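Local coordinates for dicer Related Helicase (Caenorhabditis elegans, PDB 6M6Q), which probably couples ATP hydrolysis to work on RNA as a RIG-I-like receptor helicase of the RNA interference pathway, represented here by its N-terminal domain, at residues 31-36 with 264-269; 143-148 with 223-228. All coordinates share one frame; numbering follows the deposited sequence.

In the fold
Both contacts sit in the all-helical N-terminal domain, their centres about 12 Å apart. Along the chain the order is 31-36, 143-148, 223-228, 264-269, so interaction 2 is nested inside the long loop that interaction 1 closes. Interaction 1 lies about 3 Å from the centre of the chain and brings the start of helix 33-42 against helix 262-271; interaction 2, about 14 Å from that centre, ties the junction of helices 131-144 and 146-152 to the loop after helix 210-221. K35 joins the two, its NZ probably hydrogen-bonded to Y144 OH and Q227 O. Helix 33-42 thus touches both contacts, meeting segments from the middle and the late part of the chain.

Interaction 1 (31-36 with 264-269); sequences LLKWKF and KTLTMF
The backbones come closest where L31, in the short turn leading into helix 33-42, faces L266 on helix 262-271, their CA atoms 5.1 Å apart. L32 takes the N-cap position, and its carbonyl O accepts from F36 N to close the first helical turn.

L266 carries most of this contact. Its CB points at the 31-36 segment and is in contact with L31 O. CG stands anti to the carbonyl carbon (chi1 -64°), and from it the two methyls go to different partners. CD1 reaches the indole of W34, 3.5 Å from W34 CD1, approaching the ring obliquely. CD2 turns instead to L31, 4.1 Å from L31 CD2. That same L31 methyl also packs on the next turn of the helix, 4.0 Å from F269 CB, the two side chains crossing at about a right angle. The F269 ring itself leads away and meets F293. On the first segment, K33 runs out extended alongside W34, its CE 3.4 Å above the plane of the indole and offset toward the rim, while R117, E121 and L124 of helix 94-127 also touch this ring.

The polar link between the segments is a single water. It donates to L31 O at 2.9 Å and to T267 OG1 at 2.6 Å, and that OG1 is also hydrogen-bonded to H263 O one turn back.

The side chains meet through carbon alone, with L266 between L31 and W34 and L31 reaching on to F269, and the water gives the buried carbonyl of L31 a donor while spending both of its own hydrogens across the interface.

Interaction 2 (143-148 with 223-228); sequences NYDKEL and KGNHQL
D145 OD2 is gripped by two donors, L148 N and N225 ND2, each at 2.8 Å. The first is an N-cap bond: D145, the first residue past helix 131-144, is the N-cap of helix 146-152 and offers its anti lone pair to the amide of L148. The second arrives from above the carboxylate plane and is bent, at 131°, with carboxylate and amide planes 77° apart.

N225 ND2 gives its other bond to E147 OE2, 2.9 Å away; it is straighter, in the N225 amide plane but from above the carboxylate plane of E147. The second oxygen of this carboxylate, E147 OE1, forms a salt bridge with K223 NZ at 2.6 Å, the two chains meeting tip to tip after each bends at chi2. An alanine at E147, lacking the carboxylate that pairs with K223 and leaving N225 ND2 only D145 across the contact, would probably loosen the 223-228 loop against the start of helix 146-152.

L148 CD2 packs against N225 O. H226 is fixed by its ND1 bond to E219 O and meets Y151 edge-to-face. K223 CG sits 3.8 Å above the centre of one face of the imidazole, and L148 CD1 touches the ring edge, 3.8 Å from H226 CD2.

Interaction 1 (31-36 with 264-269)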
loop_
_atom_site.group_PDB
_atom_site.type_symbol
_atom_site.label_atom_id
_atom_site.label_comp_id
_atom_site.label_asym_id
_atom_site.label_seq_id
_atom_site.Cartn_x
_atom_site.Cartn_y
_atom_site.Cartn_z
ATOM N N LEU B 31 -11.885 -6.723 -5.352
ATOM C CA LEU B 31 -12.363 -5.829 -6.455
ATOM C C LEU B 31 -13.845 -5.472 -6.213
ATOM O O LEU B 31 -14.305 -4.453 -6.789
ATOM C CB LEU B 31 -12.140 -6.498 -7.820
ATOM C CG LEU B 31 -10.673 -6.765 -8.195
ATOM C CD1 LEU B 31 -10.558 -7.783 -9.317
ATOM C CD2 LEU B 31 -9.969 -5.491 -8.594
ATOM N N LEU B 32 -14.517 -6.182 -5.289
ATOM C CA LEU B 32 -15.920 -5.892 -4.832
ATOM C C LEU B 32 -15.926 -5.199 -3.456
ATOM O O LEU B 32 -16.998 -5.154 -2.836
ATOM C CB LEU B 32 -16.724 -7.202 -4.726
ATOM C CG LEU B 32 -17.166 -7.848 -6.030
ATOM C CD1 LEU B 32 -17.594 -9.284 -5.781
ATOM C CD2 LEU B 32 -18.293 -7.061 -6.659
ATOM N N LYS B 33 -14.783 -4.733 -2.962
ATOM C CA LYS B 33 -14.669 -4.173 -1.588
ATOM C C LYS B 33 -15.620 -2.970 -1.409
ATOM O O LYS B 33 -16.111 -2.803 -0.300
ATOM C CB LYS B 33 -13.215 -3.823 -1.268
ATOM C CG LYS B 33 -12.645 -2.576 -1.934
ATOM C CD LYS B 33 -11.274 -2.231 -1.377
ATOM C CE LYS B 33 -10.956 -0.769 -1.434
ATOM N NZ LYS B 33 -9.497 -0.546 -1.350
ATOM N N TRP B 34 -15.867 -2.163 -2.449
ATOM C CA TRP B 34 -16.747 -0.960 -2.346
ATOM C C TRP B 34 -18.208 -1.399 -2.327
ATOM O O TRP B 34 -19.013 -0.748 -1.594
ATOM C CB TRP B 34 -16.467 0.056 -3.459
ATOM C CG TRP B 34 -15.110 0.695 -3.358
ATOM C CD1 TRP B 34 -14.154 0.751 -4.333
ATOM C CD2 TRP B 34 -14.540 1.341 -2.202
ATOM N NE1 TRP B 34 -13.034 1.389 -3.866
ATOM C CE2 TRP B 34 -13.241 1.758 -2.562
ATOM C CE3 TRP B 34 -15.002 1.626 -0.909
ATOM C CZ2 TRP B 34 -12.406 2.438 -1.677
ATOM C CZ3 TRP B 34 -14.170 2.286 -0.031
ATOM C CH2 TRP B 34 -12.886 2.679 -0.410
ATOM N N LYS B 35 -18.530 -2.484 -3.045
ATOM C CA LYS B 35 -19.887 -3.078 -3.075
ATOM C C LYS B 35 -20.140 -3.773 -1.740
ATOM O O LYS B 35 -21.283 -3.714 -1.265
ATOM C CB LYS B 35 -20.053 -4.027 -4.265
ATOM C CG LYS B 35 -21.406 -4.750 -4.359
ATOM C CD LYS B 35 -22.607 -3.817 -4.396
ATOM C CE LYS B 35 -23.951 -4.514 -4.459
ATOM N NZ LYS B 35 -25.037 -3.574 -4.075
ATOM N N PHE B 36 -19.096 -4.327 -1.120
ATOM C CA PHE B 36 -19.168 -4.989 0.209
ATOM C C PHE B 36 -19.433 -3.937 1.282
ATOM O O PHE B 36 -20.326 -4.162 2.108
ATOM C CB PHE B 36 -17.889 -5.766 0.502
ATOM C CG PHE B 36 -17.720 -6.152 1.947
ATOM C CD1 PHE B 36 -18.578 -7.061 2.546
ATOM C CD2 PHE B 36 -16.686 -5.622 2.704
ATOM C CE1 PHE B 36 -18.420 -7.408 3.877
ATOM C CE2 PHE B 36 -16.524 -5.976 4.028
ATOM C CZ PHE B 36 -17.388 -6.869 4.610
ATOM N N LYS B 264 -16.278 1.736 -10.176
ATOM C CA LYS B 264 -16.341 1.489 -11.630
ATOM C C LYS B 264 -14.977 1.002 -12.131
ATOM O O LYS B 264 -14.969 0.081 -12.955
ATOM C CB LYS B 264 -16.844 2.723 -12.372
ATOM C CG LYS B 264 -18.359 2.817 -12.422
ATOM C CD LYS B 264 -18.889 3.912 -13.302
ATOM C CE LYS B 264 -20.395 3.917 -13.350
ATOM N NZ LYS B 264 -20.971 4.122 -12.004
ATOM N N THR B 265 -13.883 1.536 -11.594
ATOM C CA THR B 265 -12.498 1.150 -11.979
ATOM C C THR B 265 -12.271 -0.319 -11.587
ATOM O O THR B 265 -11.791 -1.092 -12.434
ATOM C CB THR B 265 -11.438 2.058 -11.336
ATOM O OG1 THR B 265 -11.708 3.429 -11.637
ATOM C CG2 THR B 265 -10.035 1.727 -11.804
ATOM N N LEU B 266 -12.647 -0.699 -10.367
ATOM C CA LEU B 266 -12.444 -2.075 -9.849
ATOM C C LEU B 266 -13.324 -3.055 -10.633
ATOM O O LEU B 266 -12.838 -4.191 -10.924
ATOM C CB LEU B 266 -12.755 -2.110 -8.348
ATOM C CG LEU B 266 -11.826 -1.265 -7.475
ATOM C CD1 LEU B 266 -12.070 -1.545 -6.010
ATOM C CD2 LEU B 266 -10.366 -1.496 -7.828
ATOM N N THR B 267 -14.530 -2.624 -11.021
ATOM C CA THR B 267 -15.521 -3.475 -11.714
ATOM C C THR B 267 -15.011 -3.806 -13.115
ATOM O O THR B 267 -15.324 -4.902 -13.581
ATOM C CB THR B 267 -16.903 -2.824 -11.700
ATOM O OG1 THR B 267 -17.254 -2.661 -10.327
ATOM C CG2 THR B 267 -17.967 -3.646 -12.386
ATOM N N MET B 268 -14.157 -2.959 -13.697
ATOM C CA MET B 268 -13.495 -3.234 -15.009
ATOM C C MET B 268 -12.525 -4.416 -14.871
ATOM O O MET B 268 -12.588 -5.323 -15.712
ATOM C CB MET B 268 -12.718 -2.029 -15.538
ATOM C CG MET B 268 -13.582 -0.975 -16.133
ATOM S SD MET B 268 -12.573 0.364 -16.764
ATOM C CE MET B 268 -12.321 -0.167 -18.449
ATOM N N PHE B 269 -11.655 -4.409 -13.864
ATOM C CA PHE B 269 -10.682 -5.502 -13.595
ATOM C C PHE B 269 -11.433 -6.775 -13.192
ATOM O O PHE B 269 -10.989 -7.849 -13.580
ATOM C CB PHE B 269 -9.669 -5.075 -12.533
ATOM C CG PHE B 269 -8.630 -4.122 -13.058
ATOM C CD1 PHE B 269 -8.874 -2.758 -13.080
ATOM C CD2 PHE B 269 -7.442 -4.594 -13.597
ATOM C CE1 PHE B 269 -7.935 -1.879 -13.592
ATOM C CE2 PHE B 269 -6.511 -3.717 -14.124
ATOM C CZ PHE B 269 -6.752 -2.359 -14.112
HETATM O O HOH W 1 -16.500 -4.632 -8.725
#

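Interaction 2 (143-148 with 223-228)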
loop_
_atom_site.group_PDB
_atom_site.type_symbol
_atom_site.label_atom_id
_atom_site.label_comp_id
_atom_site.label_asym_id
_atom_site.label_seq_id
_atom_site.Cartn_x
_atom_site.Cartn_y
_atom_site.Cartn_z
ATOM N N ASN B 143 -25.361 -14.210 1.465
ATOM C CA ASN B 143 -26.702 -13.939 2.046
ATOM C C ASN B 143 -27.352 -12.762 1.304
ATOM O O ASN B 143 -28.598 -12.726 1.239
ATOM C CB ASN B 143 -26.625 -13.669 3.550
ATOM C CG ASN B 143 -26.199 -14.869 4.372
ATOM O OD1 ASN B 143 -26.074 -15.981 3.864
ATOM N ND2 ASN B 143 -25.980 -14.650 5.653
ATOM N N TYR B 144 -26.547 -11.842 0.751
ATOM C CA TYR B 144 -27.037 -10.639 0.020
ATOM C C TYR B 144 -27.545 -11.058 -1.367
ATOM O O TYR B 144 -28.687 -10.758 -1.698
ATOM C CB TYR B 144 -25.957 -9.546 -0.087
ATOM C CG TYR B 144 -26.307 -8.439 -1.056
ATOM C CD1 TYR B 144 -27.300 -7.510 -0.764
ATOM C CD2 TYR B 144 -25.683 -8.345 -2.294
ATOM C CE1 TYR B 144 -27.665 -6.533 -1.677
ATOM C CE2 TYR B 144 -26.025 -7.359 -3.213
ATOM C CZ TYR B 144 -27.037 -6.464 -2.911
ATOM O OH TYR B 144 -27.393 -5.487 -3.796
ATOM N N ASP B 145 -26.689 -11.690 -2.161
ATOM C CA ASP B 145 -26.963 -12.052 -3.578
ATOM C C ASP B 145 -26.108 -13.271 -3.952
ATOM O O ASP B 145 -24.846 -13.150 -3.965
ATOM C CB ASP B 145 -26.696 -10.873 -4.517
ATOM C CG ASP B 145 -27.125 -11.105 -5.950
ATOM O OD1 ASP B 145 -28.307 -10.937 -6.233
ATOM O OD2 ASP B 145 -26.270 -11.411 -6.764
ATOM N N LYS B 146 -26.772 -14.394 -4.247
ATOM C CA LYS B 146 -26.140 -15.689 -4.601
ATOM C C LYS B 146 -25.345 -15.524 -5.905
ATOM O O LYS B 146 -24.251 -16.106 -5.998
ATOM C CB LYS B 146 -27.214 -16.771 -4.755
ATOM C CG LYS B 146 -28.167 -16.921 -3.574
ATOM C CD LYS B 146 -27.723 -17.964 -2.591
ATOM C CE LYS B 146 -28.511 -17.928 -1.300
ATOM N NZ LYS B 146 -29.869 -18.491 -1.476
ATOM N N GLU B 147 -25.886 -14.770 -6.876
ATOM C CA GLU B 147 -25.274 -14.581 -8.224
ATOM C C GLU B 147 -23.940 -13.850 -8.067
ATOM O O GLU B 147 -22.971 -14.262 -8.700
ATOM C CB GLU B 147 -26.201 -13.783 -9.148
ATOM C CG GLU B 147 -25.834 -13.881 -10.626
ATOM C CD GLU B 147 -24.690 -12.999 -11.099
ATOM O OE1 GLU B 147 -24.129 -13.295 -12.164
ATOM O OE2 GLU B 147 -24.389 -12.006 -10.435
ATOM N N LEU B 148 -23.918 -12.789 -7.259
ATOM C CA LEU B 148 -22.714 -11.970 -6.999
ATOM C C LEU B 148 -21.689 -12.830 -6.256
ATOM O O LEU B 148 -20.520 -12.838 -6.688
ATOM C CB LEU B 148 -23.118 -10.716 -6.211
ATOM C CG LEU B 148 -22.061 -9.613 -6.064
ATOM C CD1 LEU B 148 -21.484 -9.179 -7.410
ATOM C CD2 LEU B 148 -22.653 -8.416 -5.336
ATOM N N LYS B 223 -25.027 -4.395 -15.448
ATOM C CA LYS B 223 -25.189 -5.473 -14.428
ATOM C C LYS B 223 -25.642 -4.849 -13.107
ATOM O O LYS B 223 -24.888 -4.048 -12.546
ATOM C CB LYS B 223 -23.916 -6.294 -14.243
ATOM C CG LYS B 223 -24.112 -7.595 -13.488
ATOM C CD LYS B 223 -24.467 -8.760 -14.407
ATOM C CE LYS B 223 -25.012 -9.961 -13.659
ATOM N NZ LYS B 223 -23.950 -10.960 -13.392
ATOM N N GLY B 224 -26.849 -5.205 -12.657
ATOM C CA GLY B 224 -27.560 -4.579 -11.527
ATOM C C GLY B 224 -26.832 -4.749 -10.200
ATOM O O GLY B 224 -26.939 -3.848 -9.375
ATOM N N ASN B 225 -26.162 -5.886 -9.967
ATOM C CA ASN B 225 -25.495 -6.160 -8.660
ATOM C C ASN B 225 -24.032 -5.672 -8.702
ATOM O O ASN B 225 -23.327 -5.878 -7.720
ATOM C CB ASN B 225 -25.652 -7.619 -8.213
ATOM C CG ASN B 225 -25.281 -8.659 -9.254
ATOM O OD1 ASN B 225 -24.522 -8.388 -10.188
ATOM N ND2 ASN B 225 -25.784 -9.872 -9.075
ATOM N N HIS B 226 -23.611 -5.011 -9.781
ATOM C CA HIS B 226 -22.306 -4.297 -9.874
ATOM C C HIS B 226 -22.530 -2.794 -9.676
ATOM O O HIS B 226 -21.667 -1.994 -10.122
ATOM C CB HIS B 226 -21.635 -4.592 -11.208
ATOM C CG HIS B 226 -21.227 -6.011 -11.367
ATOM N ND1 HIS B 226 -20.521 -6.436 -12.468
ATOM C CD2 HIS B 226 -21.337 -7.080 -10.546
ATOM C CE1 HIS B 226 -20.263 -7.718 -12.355
ATOM N NE2 HIS B 226 -20.750 -8.139 -11.181
ATOM N N GLN B 227 -23.685 -2.435 -9.114
ATOM C CA GLN B 227 -24.128 -1.040 -8.874
ATOM C C GLN B 227 -24.318 -0.874 -7.380
ATOM O O GLN B 227 -24.776 -1.842 -6.737
ATOM C CB GLN B 227 -25.464 -0.735 -9.554
ATOM C CG GLN B 227 -25.577 -1.240 -10.974
ATOM C CD GLN B 227 -24.700 -0.447 -11.892
ATOM O OE1 GLN B 227 -24.632 0.782 -11.797
ATOM N NE2 GLN B 227 -23.981 -1.151 -12.756
ATOM N N LEU B 228 -23.950 0.285 -6.839
ATOM C CA LEU B 228 -24.060 0.561 -5.390
ATOM C C LEU B 228 -25.485 1.015 -5.117
ATOM O O LEU B 228 -26.090 1.622 -6.015
ATOM C CB LEU B 228 -23.025 1.610 -4.974
ATOM C CG LEU B 228 -21.568 1.302 -5.355
ATOM C CD1 LEU B 228 -20.661 2.480 -5.009
ATOM C CD2 LEU B 228 -21.066 0.020 -4.675
#